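Local coordinates for Low molecular weight phosphotyrosine phosphatase family protein (Streptococcus pyogenes, PDB 5GOT) that probably hydrolyses phosphotyrosine in proteins, as a member of the low molecular weight protein tyrosine phosphatase family, at residues A[104-109]-A[134-139]. Sequence-based numbering, arbitrary orientation.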
# COMPACT_ATOMS: atom_id res chain seq x y z
N LYS A 104 5.74 1.19 13.89
CA LYS A 104 5.53 0.46 12.65
C LYS A 104 4.78 1.27 11.59
O LYS A 104 4.52 0.74 10.50
CB LYS A 104 4.80 -0.88 12.90
CG LYS A 104 4.05 -0.99 14.19
CD LYS A 104 3.24 -2.29 14.27
CE LYS A 104 4.09 -3.52 14.61
NZ LYS A 104 3.22 -4.73 14.83
N ILE A 105 4.46 2.53 11.84
CA ILE A 105 3.65 3.33 10.92
C ILE A 105 4.54 4.32 10.17
O ILE A 105 5.28 5.10 10.78
CB ILE A 105 2.51 4.03 11.67
CG1 ILE A 105 1.60 2.95 12.31
CG2 ILE A 105 1.71 4.92 10.74
CD1 ILE A 105 0.47 3.49 13.18
N TYR A 106 4.45 4.28 8.83
CA TYR A 106 5.31 5.03 7.93
C TYR A 106 4.48 5.77 6.89
O TYR A 106 3.37 5.36 6.54
CB TYR A 106 6.28 4.11 7.15
CG TYR A 106 7.25 3.29 7.98
CD1 TYR A 106 6.84 2.13 8.63
CD2 TYR A 106 8.60 3.63 8.05
CE1 TYR A 106 7.72 1.36 9.37
CE2 TYR A 106 9.51 2.86 8.79
CZ TYR A 106 9.05 1.72 9.44
OH TYR A 106 9.91 0.92 10.18
N LEU A 107 5.04 6.86 6.38
CA LEU A 107 4.49 7.55 5.22
C LEU A 107 5.07 6.94 3.95
O LEU A 107 6.29 6.78 3.84
CB LEU A 107 4.80 9.04 5.29
CG LEU A 107 4.24 9.88 4.14
CD1 LEU A 107 2.73 9.85 4.15
CD2 LEU A 107 4.75 11.32 4.27
N PHE A 108 4.20 6.62 2.99
CA PHE A 108 4.64 5.96 1.76
C PHE A 108 5.76 6.71 1.05
O PHE A 108 6.72 6.09 0.57
CB PHE A 108 3.45 5.78 0.80
CG PHE A 108 3.81 5.07 -0.47
CD1 PHE A 108 3.86 3.68 -0.51
CD2 PHE A 108 4.08 5.79 -1.63
CE1 PHE A 108 4.19 3.02 -1.69
CE2 PHE A 108 4.41 5.14 -2.80
CZ PHE A 108 4.47 3.75 -2.83
N ARG A 109 5.65 8.04 0.95
CA ARG A 109 6.71 8.83 0.34
C ARG A 109 6.61 10.25 0.87
O ARG A 109 5.51 10.77 1.07
CB ARG A 109 6.62 8.81 -1.20
CG ARG A 109 5.46 9.61 -1.79
CD ARG A 109 5.43 9.53 -3.33
NE ARG A 109 6.63 10.07 -3.97
CZ ARG A 109 6.81 11.35 -4.29
NH1 ARG A 109 5.86 12.24 -4.01
NH2 ARG A 109 7.93 11.75 -4.87
N GLN A 134 9.78 0.99 -5.37
CA GLN A 134 11.20 0.72 -5.55
C GLN A 134 12.00 1.20 -4.35
O GLN A 134 12.93 0.51 -3.90
CB GLN A 134 11.71 1.40 -6.83
CG GLN A 134 11.40 0.63 -8.11
CD GLN A 134 12.11 -0.71 -8.15
OE1 GLN A 134 13.17 -0.89 -7.54
NE2 GLN A 134 11.53 -1.68 -8.86
N ASP A 135 11.66 2.37 -3.81
CA ASP A 135 12.36 2.88 -2.64
C ASP A 135 12.14 2.01 -1.42
O ASP A 135 13.08 1.74 -0.67
CB ASP A 135 11.94 4.32 -2.37
CG ASP A 135 12.45 5.28 -3.43
OD1 ASP A 135 13.20 4.83 -4.34
OD2 ASP A 135 12.12 6.47 -3.34
N TRP A 136 10.90 1.55 -1.20
CA TRP A 136 10.64 0.66 -0.07
C TRP A 136 11.41 -0.64 -0.20
O TRP A 136 11.91 -1.18 0.79
CB TRP A 136 9.14 0.39 0.08
CG TRP A 136 8.48 1.55 0.76
CD1 TRP A 136 7.59 2.44 0.20
CD2 TRP A 136 8.73 2.00 2.09
NE1 TRP A 136 7.26 3.41 1.13
CE2 TRP A 136 7.94 3.16 2.29
CE3 TRP A 136 9.54 1.54 3.14
CZ2 TRP A 136 7.94 3.85 3.50
CZ3 TRP A 136 9.52 2.23 4.34
CH2 TRP A 136 8.74 3.37 4.51
N LEU A 137 11.56 -1.15 -1.43
CA LEU A 137 12.36 -2.35 -1.63
C LEU A 137 13.79 -2.15 -1.17
O LEU A 137 14.35 -2.98 -0.44
CB LEU A 137 12.31 -2.75 -3.11
CG LEU A 137 12.84 -4.14 -3.46
CD1 LEU A 137 11.81 -5.20 -3.11
CD2 LEU A 137 13.23 -4.20 -4.95
N SER A 138 14.41 -1.04 -1.59
CA SER A 138 15.79 -0.78 -1.21
C SER A 138 15.91 -0.51 0.28
O SER A 138 16.96 -0.76 0.88
CB SER A 138 16.34 0.41 -2.00
OG SER A 138 15.89 1.61 -1.40
N ARG A 139 14.83 -0.03 0.89
CA ARG A 139 14.84 0.22 2.32
C ARG A 139 14.68 -1.07 3.12
O ARG A 139 15.35 -1.25 4.15
CB ARG A 139 13.73 1.21 2.65
CG ARG A 139 13.80 1.77 4.02
CD ARG A 139 14.11 3.26 4.00
NE ARG A 139 13.87 3.75 5.35
CZ ARG A 139 12.89 4.57 5.69
NH1 ARG A 139 12.07 5.06 4.76
NH2 ARG A 139 12.74 4.92 6.97
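W136 overlaps Y106 and F108 with its indole, which reaches from helix 122-140 to the end of strand 105-107 and the turn that follows. Its six-membered ring turns an edge toward the face of Y106. This is an offset edge-to-face pair, with the planes at 84° and the centroids 5.4 Å apart. W136 CH2 does the touching, 3.6 Å from Y106 CD2 and 3.7 Å from Y106 CB. The pyrrole end lies obliquely against the F108 ring. Here W136 CD1 lies 3.9 Å from F108 CE1. The three rings form an aromatic cluster.

One hydrogen bond ties the indole to the backbone. W136 NE1 donates to F108 O at 2.8 Å. The N-H approaches a lone pair in the carbonyl plane, but the bond is bent, at 138°, and the oxygen sits somewhat out of the indole plane. The bond gives the buried indole N-H a partner and helps fix how the ring is turned. F108 CG is anti to the backbone N (chi1 -179°), beside the carbonyl carbon and so near the same N-H. L107 O lies in the indole plane, 3.4 Å from W136 CZ2. R139 adds a looser contact: its NH2 is at the Y106 ring edge, 4.2 Å from Y106 CE2.

F108 also touches A18 of helix 14-23, and both F108 and W136 touch I83 of strand 81-84. The contact joins helix 122-140 to edge strand 105-107 of the parallel 2-1-3-4 sheet, the α/β fold of these phosphatases. Helices 14-23 and 122-140 pack on one side; L107 turns the other way, to V90 of helix 87-96.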